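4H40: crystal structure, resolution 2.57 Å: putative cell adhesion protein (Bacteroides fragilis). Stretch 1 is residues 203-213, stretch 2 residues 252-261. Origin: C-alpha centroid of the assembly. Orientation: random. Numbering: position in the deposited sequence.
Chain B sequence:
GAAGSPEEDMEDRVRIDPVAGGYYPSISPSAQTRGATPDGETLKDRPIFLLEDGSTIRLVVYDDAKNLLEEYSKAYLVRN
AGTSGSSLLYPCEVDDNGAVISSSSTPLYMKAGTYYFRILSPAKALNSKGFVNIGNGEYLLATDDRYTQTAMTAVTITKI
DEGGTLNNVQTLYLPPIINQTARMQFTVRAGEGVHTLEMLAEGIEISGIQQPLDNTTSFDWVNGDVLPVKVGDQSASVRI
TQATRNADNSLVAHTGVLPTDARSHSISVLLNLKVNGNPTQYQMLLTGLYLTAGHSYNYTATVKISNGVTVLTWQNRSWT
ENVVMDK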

ATOM      1  N   GLY B 203      16.997 -10.294 -12.085  1.00 50.68           N
ATOM      2  CA  GLY B 203      16.421  -8.962 -11.930  1.00 47.09           C
ATOM      3  C   GLY B 203      15.098  -8.895 -11.185  1.00 49.48           C
ATOM      4  O   GLY B 203      14.875  -9.629 -10.215  1.00 48.01           O
ATOM      5  N   ILE B 204      14.201  -8.021 -11.650  1.00 45.09           N
ATOM      6  CA  ILE B 204      12.868  -7.835 -11.062  1.00 42.89           C
ATOM      7  C   ILE B 204      11.821  -8.478 -11.975  1.00 48.52           C
ATOM      8  O   ILE B 204      11.686  -8.091 -13.139  1.00 47.16           O
ATOM      9  CB  ILE B 204      12.585  -6.324 -10.810  1.00 42.29           C
ATOM     10  CG1 ILE B 204      13.573  -5.753  -9.784  1.00 39.46           C
ATOM     11  CG2 ILE B 204      11.106  -6.085 -10.396  1.00 41.38           C
ATOM     12  CD1 ILE B 204      13.730  -4.337  -9.867  1.00 31.73           C
ATOM     13  N   GLU B 205      11.109  -9.476 -11.446  1.00 48.47           N
ATOM     14  CA  GLU B 205      10.059 -10.177 -12.171  1.00 49.68           C
ATOM     15  C   GLU B 205       8.673  -9.800 -11.605  1.00 52.97           C
ATOM     16  O   GLU B 205       8.387  -9.990 -10.420  1.00 54.10           O
ATOM     17  CB  GLU B 205      10.288 -11.682 -12.147  1.00 53.38           C
ATOM     18  CG  GLU B 205       9.306 -12.428 -13.031  1.00 68.88           C
ATOM     19  CD  GLU B 205       9.718 -13.839 -13.396  1.00106.74           C
ATOM     20  OE1 GLU B 205      10.132 -14.601 -12.489  1.00113.60           O
ATOM     21  OE2 GLU B 205       9.605 -14.189 -14.594  1.00106.13           O
ATOM     22  N   ILE B 206       7.863  -9.196 -12.474  1.00 47.04           N
ATOM     23  CA  ILE B 206       6.493  -8.788 -12.241  1.00 47.32           C
ATOM     24  C   ILE B 206       5.624  -9.928 -12.826  1.00 55.93           C
ATOM     25  O   ILE B 206       5.849 -10.358 -13.948  1.00 55.68           O
ATOM     26  CB  ILE B 206       6.251  -7.393 -12.872  1.00 48.82           C
ATOM     27  CG1 ILE B 206       7.315  -6.375 -12.369  1.00 47.57           C
ATOM     28  CG2 ILE B 206       4.818  -6.892 -12.622  1.00 48.91           C
ATOM     29  CD1 ILE B 206       7.263  -5.026 -12.991  1.00 51.56           C
ATOM     30  N   SER B 207       4.711 -10.473 -12.020  1.00 55.81           N
ATOM     31  CA  SER B 207       3.850 -11.609 -12.366  1.00 57.60           C
ATOM     32  C   SER B 207       2.388 -11.307 -12.083  1.00 58.66           C
ATOM     33  O   SER B 207       2.087 -10.534 -11.174  1.00 56.82           O
ATOM     34  CB  SER B 207       4.265 -12.840 -11.561  1.00 64.44           C
ATOM     35  OG  SER B 207       5.367 -13.528 -12.133  1.00 73.81           O
ATOM     36  N   GLY B 208       1.505 -11.946 -12.843  1.00 56.00           N
ATOM     37  CA  GLY B 208       0.061 -11.800 -12.705  1.00 57.30           C
ATOM     38  C   GLY B 208      -0.492 -10.598 -13.434  1.00 61.06           C
ATOM     39  O   GLY B 208      -1.435  -9.954 -12.967  1.00 61.50           O
ATOM     40  N   ILE B 209       0.096 -10.286 -14.587  1.00 56.72           N
ATOM     41  CA  ILE B 209      -0.319  -9.133 -15.378  1.00 55.00           C
ATOM     42  C   ILE B 209      -1.068  -9.626 -16.653  1.00 62.90           C
ATOM     43  O   ILE B 209      -1.218 -10.835 -16.846  1.00 64.59           O
ATOM     44  CB  ILE B 209       0.891  -8.202 -15.664  1.00 54.08           C
ATOM     45  CG1 ILE B 209       2.186  -9.013 -15.957  1.00 53.82           C
ATOM     46  CG2 ILE B 209       1.078  -7.271 -14.503  1.00 50.64           C
ATOM     47  CD1 ILE B 209       3.217  -8.321 -16.799  1.00 44.86           C
ATOM     48  N   GLN B 210      -1.621  -8.696 -17.450  1.00 61.00           N
ATOM     49  CA  GLN B 210      -2.374  -8.997 -18.663  1.00 63.67           C
ATOM     50  C   GLN B 210      -1.580  -9.842 -19.616  1.00 72.79           C
ATOM     51  O   GLN B 210      -0.407  -9.544 -19.867  1.00 71.33           O
ATOM     52  CB  GLN B 210      -2.771  -7.695 -19.373  1.00 63.99           C
ATOM     53  CG  GLN B 210      -3.636  -7.865 -20.620  1.00 90.84           C
ATOM     54  CD  GLN B 210      -5.087  -7.942 -20.255  1.00118.85           C
ATOM     55  OE1 GLN B 210      -5.700  -6.947 -19.857  1.00113.15           O
ATOM     56  NE2 GLN B 210      -5.657  -9.135 -20.357  1.00118.82           N
ATOM     57  N   GLN B 211      -2.214 -10.904 -20.148  1.00 75.09           N
ATOM     58  CA  GLN B 211      -1.614 -11.700 -21.210  1.00 77.23           C
ATOM     59  C   GLN B 211      -1.906 -10.926 -22.508  1.00 85.57           C
ATOM     60  O   GLN B 211      -3.058 -10.522 -22.694  1.00 87.18           O
ATOM     61  CB  GLN B 211      -2.149 -13.140 -21.230  1.00 81.17           C
ATOM     62  CG  GLN B 211      -1.312 -14.092 -22.097  1.00 79.80           C
ATOM     63  CD  GLN B 211      -0.001 -14.506 -21.458  1.00 90.33           C
ATOM     64  OE1 GLN B 211       1.078 -13.987 -21.791  1.00 87.78           O
ATOM     65  NE2 GLN B 211      -0.061 -15.446 -20.518  1.00 70.53           N
ATOM     66  N   PRO B 212      -0.890 -10.598 -23.346  1.00 83.77           N
ATOM     67  CA  PRO B 212      -1.150  -9.789 -24.572  1.00 84.97           C
ATOM     68  C   PRO B 212      -2.271 -10.308 -25.500  1.00 98.47           C
ATOM     69  O   PRO B 212      -2.388 -11.527 -25.767  1.00100.52           O
ATOM     70  CB  PRO B 212       0.192  -9.799 -25.293  1.00 85.78           C
ATOM     71  CG  PRO B 212       1.199 -10.044 -24.202  1.00 88.42           C
ATOM     72  CD  PRO B 212       0.542 -10.938 -23.211  1.00 84.63           C
ATOM     73  N   LEU B 213      -3.115  -9.350 -25.978  1.00 98.87           N
ATOM     74  CA  LEU B 213      -4.295  -9.586 -26.839  1.00102.81           C
ATOM     75  C   LEU B 213      -3.986 -10.442 -28.081  1.00111.29           C
ATOM     76  O   LEU B 213      -2.959 -10.243 -28.732  1.00109.59           O
ATOM     77  CB  LEU B 213      -4.912  -8.248 -27.281  1.00101.86           C
TER
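Stretch 2 252-261: VAHTGVLPTD

Stretch 2 runs alongside stretch 1 in the same general direction. Low numbers face low numbers, from Ile 204 beside Ala 253 (CA to CA 8.0 Å) to Gln 210 beside Thr 260 (CA to CA 5.4 Å). The backbones therefore draw closer toward the C-terminal end. The first part of stretch 2, residues 252-257, is an extended strand. At the wider end the contact is made by side chains.

Val 252 points away from stretch 1. Ala 253 points toward it, and its CB lies 3.7 Å from CD1 of Ile 204. The small methyl group is reached by the far end of the longer isoleucine. His 254 points away again, as expected for alternation along a strand. Thr 255 turns back toward stretch 1, with its CG2 3.8 Å from CD1 of Ile 206. Gly 256 has no side chain and makes no contact. Val 257 closes the strand, and its CG1 is 4.4 Å from CD1 of Ile 209, a looser apolar contact.

Leu 258 and Pro 259 form a short non-strand link. Leu 258 CB is 4.2 Å from Gln 210 CB. The side chain extends to Pro 212, with Leu 258 CD1 4.1 Å from Pro 212 CG and 3.8 Å from Pro 212 CA. Its carbonyl also serves a water bridge: one water donates to Leu 258 O at 2.7 Å and accepts from Gln 210 N at 2.9 Å. This ties the two backbones together without a direct bond between them. The CA-to-CB bond of Pro 259 points away from stretch 1.

Extended structure resumes at Thr 260, which points toward stretch 1. Thr 260 CB packs 3.7 Å from Gln 210 CB, and Thr 260 CG2 lies 4.2 Å from Ile 209 CG2. Asp 261 ends the stretch with its carboxylate leading away.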

ATOM      1  N   VAL B 252      17.417   2.154 -10.094  1.00 40.28           N
ATOM      2  CA  VAL B 252      16.105   2.494 -10.674  1.00 38.52           C
ATOM      3  C   VAL B 252      15.800   1.536 -11.827  1.00 40.08           C
ATOM      4  O   VAL B 252      16.489   1.522 -12.850  1.00 39.70           O
ATOM      5  CB  VAL B 252      15.940   3.975 -11.122  1.00 42.63           C
ATOM      6  CG1 VAL B 252      14.531   4.227 -11.629  1.00 40.47           C
ATOM      7  CG2 VAL B 252      16.229   4.916  -9.971  1.00 44.27           C
ATOM      8  N   ALA B 253      14.754   0.742 -11.662  1.00 36.73           N
ATOM      9  CA  ALA B 253      14.316  -0.183 -12.701  1.00 35.67           C
ATOM     10  C   ALA B 253      12.901   0.176 -13.108  1.00 39.95           C
ATOM     11  O   ALA B 253      12.099   0.542 -12.258  1.00 40.86           O
ATOM     12  CB  ALA B 253      14.405  -1.619 -12.210  1.00 36.25           C
ATOM     13  N   HIS B 254      12.617   0.170 -14.399  1.00 38.37           N
ATOM     14  CA  HIS B 254      11.282   0.466 -14.909  1.00 40.25           C
ATOM     15  C   HIS B 254      10.932  -0.440 -16.086  1.00 44.08           C
ATOM     16  O   HIS B 254      11.802  -1.057 -16.695  1.00 43.00           O
ATOM     17  CB  HIS B 254      11.119   1.946 -15.287  1.00 42.71           C
ATOM     18  CG  HIS B 254      11.998   2.398 -16.407  1.00 48.59           C
ATOM     19  ND1 HIS B 254      11.501   2.594 -17.675  1.00 51.81           N
ATOM     20  CD2 HIS B 254      13.315   2.693 -16.410  1.00 52.21           C
ATOM     21  CE1 HIS B 254      12.520   3.009 -18.404  1.00 51.90           C
ATOM     22  NE2 HIS B 254      13.634   3.061 -17.691  1.00 52.59           N
ATOM     23  N   THR B 255       9.647  -0.555 -16.361  1.00 41.70           N
ATOM     24  CA  THR B 255       9.148  -1.346 -17.469  1.00 42.82           C
ATOM     25  C   THR B 255       7.753  -0.916 -17.815  1.00 46.60           C
ATOM     26  O   THR B 255       7.045  -0.336 -16.975  1.00 43.94           O
ATOM     27  CB  THR B 255       9.194  -2.859 -17.160  1.00 52.21           C
ATOM     28  OG1 THR B 255       9.178  -3.565 -18.379  1.00 53.96           O
ATOM     29  CG2 THR B 255       8.067  -3.341 -16.265  1.00 50.26           C
ATOM     30  N   GLY B 256       7.365  -1.244 -19.046  1.00 43.12           N
ATOM     31  CA  GLY B 256       6.019  -1.013 -19.525  1.00 42.64           C
ATOM     32  C   GLY B 256       5.202  -2.228 -19.169  1.00 46.25           C
ATOM     33  O   GLY B 256       5.730  -3.347 -19.152  1.00 47.38           O
ATOM     34  N   VAL B 257       3.932  -2.018 -18.852  1.00 42.16           N
ATOM     35  CA  VAL B 257       2.988  -3.094 -18.589  1.00 44.89           C
ATOM     36  C   VAL B 257       1.696  -2.710 -19.298  1.00 51.19           C
ATOM     37  O   VAL B 257       1.353  -1.531 -19.371  1.00 51.30           O
ATOM     38  CB  VAL B 257       2.783  -3.500 -17.088  1.00 48.38           C
ATOM     39  CG1 VAL B 257       4.067  -4.061 -16.491  1.00 47.21           C
ATOM     40  CG2 VAL B 257       2.277  -2.350 -16.246  1.00 47.77           C
ATOM     41  N   LEU B 258       1.022  -3.683 -19.869  1.00 49.15           N
ATOM     42  CA  LEU B 258      -0.219  -3.415 -20.574  1.00 50.70           C
ATOM     43  C   LEU B 258      -1.313  -3.037 -19.587  1.00 55.89           C
ATOM     44  O   LEU B 258      -1.307  -3.611 -18.493  1.00 55.27           O
ATOM     45  CB  LEU B 258      -0.661  -4.660 -21.364  1.00 52.21           C
ATOM     46  CG  LEU B 258       0.220  -5.148 -22.494  1.00 55.39           C
ATOM     47  CD1 LEU B 258      -0.318  -6.476 -23.010  1.00 56.50           C
ATOM     48  CD2 LEU B 258       0.274  -4.142 -23.625  1.00 57.06           C
ATOM     49  N   PRO B 259      -2.291  -2.145 -19.951  1.00 52.54           N
ATOM     50  CA  PRO B 259      -3.388  -1.851 -19.018  1.00 52.93           C
ATOM     51  C   PRO B 259      -4.046  -3.147 -18.553  1.00 61.65           C
ATOM     52  O   PRO B 259      -4.366  -4.017 -19.378  1.00 63.28           O
ATOM     53  CB  PRO B 259      -4.328  -0.977 -19.846  1.00 54.64           C
ATOM     54  CG  PRO B 259      -3.420  -0.305 -20.826  1.00 57.51           C
ATOM     55  CD  PRO B 259      -2.445  -1.375 -21.205  1.00 52.97           C
ATOM     56  N   THR B 260      -4.105  -3.329 -17.219  1.00 59.73           N
ATOM     57  CA  THR B 260      -4.656  -4.531 -16.609  1.00 61.45           C
ATOM     58  C   THR B 260      -5.399  -4.228 -15.326  1.00 64.26           C
ATOM     59  O   THR B 260      -4.969  -3.410 -14.519  1.00 61.25           O
ATOM     60  CB  THR B 260      -3.582  -5.625 -16.398  1.00 73.10           C
ATOM     61  OG1 THR B 260      -4.238  -6.852 -16.058  1.00 83.04           O
ATOM     62  CG2 THR B 260      -2.555  -5.282 -15.349  1.00 64.09           C
ATOM     63  N   ASP B 261      -6.532  -4.929 -15.165  1.00 64.18           N
ATOM     64  CA  ASP B 261      -7.420  -4.911 -14.004  1.00 65.50           C
ATOM     65  C   ASP B 261      -7.077  -6.095 -13.089  1.00 69.08           C
ATOM     66  O   ASP B 261      -7.383  -7.249 -13.414  1.00 70.05           O
ATOM     67  CB  ASP B 261      -8.910  -4.970 -14.447  1.00 69.87           C
ATOM     68  CG  ASP B 261      -9.919  -5.086 -13.313  1.00 81.39           C
ATOM     69  OD1 ASP B 261      -9.596  -4.651 -12.174  1.00 78.27           O
ATOM     70  OD2 ASP B 261     -11.036  -5.603 -13.560  1.00 96.43           O
TER
HETATM   71  O   HOH W   1      -0.439  -6.014 -17.722  1.00 77.05           O